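Local structure of pentacotripeptide-repeat region of PRORP domain-containing protein (Brachypodium distachyon, 4ME2) at residues A55-T60 with Q95-L100; L174-V179 with Y207-K212. The protein probably binds RNA in a sequence-specific way, as a chloroplast pentatricopeptide repeat protein linked to group II introns. All blocks are in the same frame, centred on the assembly; numbering follows the deposited sequence.

Interaction 1. Residues A55-T60 with Q95-L100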
loop_
_atom_site.group_PDB
_atom_site.type_symbol
_atom_site.label_atom_id
_atom_site.label_comp_id
_atom_site.label_asym_id
_atom_site.label_seq_id
_atom_site.Cartn_x
_atom_site.Cartn_y
_atom_site.Cartn_z
ATOM N N ALA A 55 17.106 17.477 -4.748
ATOM C CA ALA A 55 16.655 17.650 -6.127
ATOM C C ALA A 55 15.150 17.428 -6.266
ATOM O O ALA A 55 14.469 18.200 -6.936
ATOM C CB ALA A 55 17.423 16.730 -7.066
ATOM N N LEU A 56 14.629 16.376 -5.637
ATOM C CA LEU A 56 13.202 16.088 -5.737
ATOM C C LEU A 56 12.374 17.223 -5.134
ATOM O O LEU A 56 11.351 17.613 -5.693
ATOM C CB LEU A 56 12.856 14.746 -5.080
ATOM C CG LEU A 56 11.387 14.319 -5.167
ATOM C CD1 LEU A 56 10.865 14.419 -6.589
ATOM C CD2 LEU A 56 11.191 12.910 -4.624
ATOM N N LYS A 57 12.824 17.745 -3.997
ATOM C CA LYS A 57 12.168 18.893 -3.369
ATOM C C LYS A 57 12.238 20.132 -4.279
ATOM O O LYS A 57 11.229 20.799 -4.512
ATOM C CB LYS A 57 12.763 19.150 -1.976
ATOM C CG LYS A 57 12.369 18.091 -0.947
ATOM C CD LYS A 57 13.297 18.038 0.264
ATOM C CE LYS A 57 13.285 19.327 1.067
ATOM N NZ LYS A 57 14.197 19.250 2.243
ATOM N N ARG A 58 13.422 20.408 -4.821
ATOM C CA ARG A 58 13.627 21.535 -5.727
ATOM C C ARG A 58 12.725 21.450 -6.961
ATOM O O ARG A 58 12.102 22.437 -7.354
ATOM C CB ARG A 58 15.099 21.596 -6.141
ATOM C CG ARG A 58 15.473 22.758 -7.044
ATOM C CD ARG A 58 16.931 22.663 -7.482
ATOM N NE ARG A 58 17.161 21.595 -8.460
ATOM C CZ ARG A 58 17.983 20.560 -8.288
ATOM N NH1 ARG A 58 18.693 20.429 -7.173
ATOM N NH2 ARG A 58 18.108 19.654 -9.249
ATOM N N LEU A 59 12.654 20.263 -7.558
ATOM C CA LEU A 59 11.865 20.042 -8.772
ATOM C C LEU A 59 10.363 20.198 -8.560
ATOM O O LEU A 59 9.615 20.421 -9.514
ATOM C CB LEU A 59 12.156 18.656 -9.362
ATOM C CG LEU A 59 13.546 18.459 -9.975
ATOM C CD1 LEU A 59 13.808 16.985 -10.261
ATOM C CD2 LEU A 59 13.700 19.298 -11.233
ATOM N N THR A 60 9.915 20.083 -7.317
ATOM C CA THR A 60 8.487 20.106 -7.047
ATOM C C THR A 60 8.083 21.262 -6.150
ATOM O O THR A 60 7.005 21.241 -5.571
ATOM C CB THR A 60 8.022 18.798 -6.388
ATOM O OG1 THR A 60 8.784 18.571 -5.191
ATOM C CG2 THR A 60 8.166 17.613 -7.355
ATOM N N GLN A 95 10.923 13.683 6.975
ATOM C CA GLN A 95 10.691 15.122 6.836
ATOM C C GLN A 95 9.207 15.465 6.692
ATOM O O GLN A 95 8.829 16.634 6.760
ATOM C CB GLN A 95 11.493 15.684 5.659
ATOM C CG GLN A 95 12.999 15.631 5.868
ATOM C CD GLN A 95 13.793 16.219 4.719
ATOM O OE1 GLN A 95 14.991 15.965 4.594
ATOM N NE2 GLN A 95 13.141 17.010 3.880
ATOM N N GLY A 96 8.371 14.447 6.505
ATOM C CA GLY A 96 6.930 14.650 6.360
ATOM C C GLY A 96 6.475 15.002 4.952
ATOM O O GLY A 96 5.334 15.425 4.756
ATOM N N HIS A 97 7.355 14.828 3.967
ATOM C CA HIS A 97 6.986 15.055 2.571
ATOM C C HIS A 97 6.357 13.813 2.018
ATOM O O HIS A 97 6.969 13.095 1.230
ATOM C CB HIS A 97 8.195 15.444 1.735
ATOM C CG HIS A 97 8.870 16.704 2.199
ATOM N ND1 HIS A 97 8.260 17.908 2.172
ATOM C CD2 HIS A 97 10.136 16.914 2.725
ATOM C CE1 HIS A 97 9.102 18.839 2.656
ATOM N NE2 HIS A 97 10.250 18.230 2.993
ATOM N N TRP A 98 5.121 13.559 2.429
ATOM C CA TRP A 98 4.450 12.293 2.143
ATOM C C TRP A 98 4.291 12.035 0.658
ATOM O O TRP A 98 4.631 10.947 0.174
ATOM C CB TRP A 98 3.129 12.227 2.898
ATOM C CG TRP A 98 2.464 10.899 2.768
ATOM C CD1 TRP A 98 2.647 9.774 3.556
ATOM C CD2 TRP A 98 1.500 10.515 1.753
ATOM N NE1 TRP A 98 1.867 8.740 3.109
ATOM C CE2 TRP A 98 1.157 9.120 2.019
ATOM C CE3 TRP A 98 0.910 11.162 0.683
ATOM C CZ2 TRP A 98 0.252 8.426 1.237
ATOM C CZ3 TRP A 98 -0.005 10.459 -0.102
ATOM C CH2 TRP A 98 -0.328 9.119 0.169
ATOM N N SER A 99 3.806 13.022 -0.095
ATOM C CA SER A 99 3.604 12.826 -1.538
ATOM C C SER A 99 4.913 12.519 -2.289
ATOM O O SER A 99 4.916 11.706 -3.213
ATOM C CB SER A 99 2.873 14.013 -2.172
ATOM O OG SER A 99 3.729 15.131 -2.260
ATOM N N LEU A 100 6.011 13.162 -1.885
ATOM C CA LEU A 100 7.321 12.920 -2.491
ATOM C C LEU A 100 7.843 11.545 -2.110
ATOM O O LEU A 100 8.462 10.874 -2.930
ATOM C CB LEU A 100 8.344 13.975 -2.071
ATOM C CG LEU A 100 8.034 15.419 -2.473
ATOM C CD1 LEU A 100 9.229 16.311 -2.164
ATOM C CD2 LEU A 100 7.689 15.495 -3.947
#
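L100, in the first turn of helix 98-109, packs against the C-terminal end of helix 47-59. Its CB lies 4.0 Å from CD2 of L56; the two leucines slide past each other in opposite directions, and the same L56 CD2 comes within 3.8 Å of the L100 carbonyl O. Chi1 of -62° sets CG anti to the carbonyl carbon and sends the fork toward T60, tip to tip. There CD2 of L100 reaches 3.5 Å from T60 OG1, while CD1 lies 3.8 Å from CG of K57. The T60 hydroxyl can lie against methyls because it is already served: OG1 donates to the carbonyl O of L56 (2.8 Å), in the carbonyl plane on a lone pair, and R64 NE hydrogen-bonds to it as well. K57 crosses L100 at about a right angle and continues past H97, the N-cap residue of helix 98-109, with CE 3.8 Å from NE2 of the imidazole. A bend at chi3 (63°) brings the ammonium close to the side-chain amide of Q95. An alanine in place of K57 would probably leave L100 CD1 and the imidazole less covered and lose the reach of the ammonium toward Q95. G96 ends helix 82-94 in a Schellman motif just before H97. L92 of helix 82-94 touches both leucines, and A72 of helix 66-77 meets L56 and T60, so 47-59, 66-77, 82-94 and the start of 98-109 pack together at the N-terminal end, as in the helix-turn-helix layers of a pentatricopeptide-repeat array.

Interaction 2. Residues L174-V179 with Y207-K212; sequences LVRALV and YRVMAK
Helices 168-180 and 204-216 run nearly the same way here, the axes of their short segments 21° apart and 10.0 Å at closest approach. R176 and V209 lie nearest in the backbone, CA to CA 6.6 Å. V209 points at the other helix: its CG1, anti to the backbone N, meets V175 CG1 at 4.0 Å and also rests near CA of R176. Its second methyl, CG2, lies 4.2 Å from CG of R176, so it packs on the aliphatic root of the arginine, which it crosses at about a right angle. Chi1 (-79°) and chi2 (-64°) of M210 carry SD across V175, 3.5 Å from its CG1, and the further bend at chi3 only turns CE. V179 CG2, one helical turn on, approaches the same sulfur at 4.4 Å. Helix 184-197 backs the seam, with V190 on V175, A187 on V179 and Y191 on M210. No hydrogen bond joins the two segments; the contact is methyl against methyl, methyl against thioether and methyl against the arginine's methylene. It rests on van der Waals packing and burial of apolar surface, with no directional bond to fix it, consistent with the stacked helices of a pentatricopeptide-repeat solenoid.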
loop_
_atom_site.group_PDB
_atom_site.type_symbol
_atom_site.label_atom_id
_atom_site.label_comp_id
_atom_site.label_asym_id
_atom_site.label_seq_id
_atom_site.Cartn_x
_atom_site.Cartn_y
_atom_site.Cartn_z
ATOM N N LEU A 174 -1.862 -3.995 6.722
ATOM C CA LEU A 174 -2.294 -3.106 5.644
ATOM C C LEU A 174 -3.803 -2.862 5.706
ATOM O O LEU A 174 -4.263 -1.720 5.581
ATOM C CB LEU A 174 -1.883 -3.662 4.281
ATOM C CG LEU A 174 -2.427 -2.919 3.056
ATOM C CD1 LEU A 174 -1.990 -1.459 3.035
ATOM C CD2 LEU A 174 -1.984 -3.616 1.779
ATOM N N VAL A 175 -4.571 -3.927 5.921
ATOM C CA VAL A 175 -6.028 -3.808 5.970
ATOM C C VAL A 175 -6.465 -2.965 7.179
ATOM O O VAL A 175 -7.346 -2.115 7.065
ATOM C CB VAL A 175 -6.718 -5.194 5.964
ATOM C CG1 VAL A 175 -8.187 -5.056 6.322
ATOM C CG2 VAL A 175 -6.555 -5.869 4.605
ATOM N N ARG A 176 -5.838 -3.199 8.332
ATOM C CA ARG A 176 -6.054 -2.376 9.529
ATOM C C ARG A 176 -5.791 -0.901 9.239
ATOM O O ARG A 176 -6.561 -0.019 9.634
ATOM C CB ARG A 176 -5.081 -2.797 10.632
ATOM C CG ARG A 176 -5.656 -3.573 11.803
ATOM C CD ARG A 176 -4.536 -3.896 12.796
ATOM N NE ARG A 176 -4.278 -2.817 13.752
ATOM C CZ ARG A 176 -3.354 -2.862 14.709
ATOM N NH1 ARG A 176 -2.581 -3.930 14.844
ATOM N NH2 ARG A 176 -3.196 -1.836 15.532
ATOM N N ALA A 177 -4.677 -0.639 8.564
ATOM C CA ALA A 177 -4.281 0.737 8.284
ATOM C C ALA A 177 -5.293 1.394 7.357
ATOM O O ALA A 177 -5.685 2.538 7.574
ATOM C CB ALA A 177 -2.878 0.792 7.691
ATOM N N LEU A 178 -5.736 0.662 6.339
ATOM C CA LEU A 178 -6.697 1.214 5.383
ATOM C C LEU A 178 -8.022 1.555 6.057
ATOM O O LEU A 178 -8.582 2.626 5.833
ATOM C CB LEU A 178 -6.928 0.246 4.224
ATOM C CG LEU A 178 -5.755 0.083 3.254
ATOM C CD1 LEU A 178 -5.951 -1.135 2.362
ATOM C CD2 LEU A 178 -5.569 1.344 2.422
ATOM N N VAL A 179 -8.526 0.641 6.877
ATOM C CA VAL A 179 -9.779 0.879 7.581
ATOM C C VAL A 179 -9.662 2.088 8.524
ATOM O O VAL A 179 -10.521 2.973 8.509
ATOM C CB VAL A 179 -10.263 -0.389 8.307
ATOM C CG1 VAL A 179 -11.337 -0.044 9.312
ATOM C CG2 VAL A 179 -10.781 -1.405 7.287
ATOM N N TYR A 207 -11.349 -10.988 10.002
ATOM C CA TYR A 207 -12.797 -10.869 9.819
ATOM C C TYR A 207 -13.383 -9.742 10.661
ATOM O O TYR A 207 -14.211 -8.965 10.184
ATOM C CB TYR A 207 -13.505 -12.186 10.147
ATOM C CG TYR A 207 -13.118 -13.335 9.252
ATOM C CD1 TYR A 207 -13.163 -13.210 7.868
ATOM C CD2 TYR A 207 -12.718 -14.555 9.789
ATOM C CE1 TYR A 207 -12.810 -14.263 7.041
ATOM C CE2 TYR A 207 -12.361 -15.611 8.971
ATOM C CZ TYR A 207 -12.412 -15.461 7.602
ATOM O OH TYR A 207 -12.062 -16.505 6.788
ATOM N N ARG A 208 -12.957 -9.657 11.916
ATOM C CA ARG A 208 -13.486 -8.646 12.817
ATOM C C ARG A 208 -13.085 -7.246 12.363
ATOM O O ARG A 208 -13.894 -6.323 12.411
ATOM C CB ARG A 208 -13.028 -8.897 14.256
ATOM C CG ARG A 208 -13.483 -10.231 14.835
ATOM C CD ARG A 208 -13.127 -10.344 16.308
ATOM N NE ARG A 208 -13.548 -9.149 17.038
ATOM C CZ ARG A 208 -13.541 -9.017 18.361
ATOM N NH1 ARG A 208 -13.134 -10.015 19.140
ATOM N NH2 ARG A 208 -13.952 -7.880 18.909
ATOM N N VAL A 209 -11.835 -7.102 11.924
ATOM C CA VAL A 209 -11.347 -5.825 11.406
ATOM C C VAL A 209 -12.258 -5.358 10.276
ATOM O O VAL A 209 -12.730 -4.218 10.275
ATOM C CB VAL A 209 -9.897 -5.936 10.880
ATOM C CG1 VAL A 209 -9.497 -4.682 10.112
ATOM C CG2 VAL A 209 -8.929 -6.179 12.030
ATOM N N MET A 210 -12.504 -6.265 9.337
ATOM C CA MET A 210 -13.230 -5.947 8.112
ATOM C C MET A 210 -14.727 -5.756 8.343
ATOM O O MET A 210 -15.306 -4.780 7.867
ATOM C CB MET A 210 -12.953 -7.003 7.042
ATOM C CG MET A 210 -11.613 -6.812 6.344
ATOM S SD MET A 210 -11.569 -5.259 5.423
ATOM C CE MET A 210 -12.855 -5.575 4.217
ATOM N N ALA A 211 -15.347 -6.669 9.083
ATOM C CA ALA A 211 -16.791 -6.583 9.332
ATOM C C ALA A 211 -17.177 -5.275 10.021
ATOM O O ALA A 211 -18.119 -4.599 9.601
ATOM C CB ALA A 211 -17.278 -7.788 10.129
ATOM N N LYS A 212 -16.439 -4.910 11.067
ATOM C CA LYS A 212 -16.706 -3.683 11.812
ATOM C C LYS A 212 -16.288 -2.449 11.007
ATOM O O LYS A 212 -16.940 -1.404 11.060
ATOM C CB LYS A 212 -16.010 -3.724 13.182
ATOM C CG LYS A 212 -16.307 -4.991 13.989
ATOM C CD LYS A 212 -15.392 -5.179 15.198
ATOM C CE LYS A 212 -15.952 -4.531 16.458
ATOM N NZ LYS A 212 -15.340 -5.103 17.692
#

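How the interactions relate
Interactions 1 and 2 follow one another along the chain and lie on opposite sides of its centre, about 19 Å and 14 Å from it. Their own centres are about 30 Å apart; the nearest atoms come to about 9 Å without touching. Interaction 1 spans two intervening helices (66-77 and 82-94), interaction 2 one (184-197), as expected for an array of helix-turn-helix repeats. They differ in character: interaction 1 mixes leucine packing with a threonine hydroxyl, a lysine and a helix cap, whereas 174-179 with 207-212 is an apolar seam with only the aliphatic part of an arginine at its edge. No RNA is bound here, so neither contact can be placed at an RNA-binding surface.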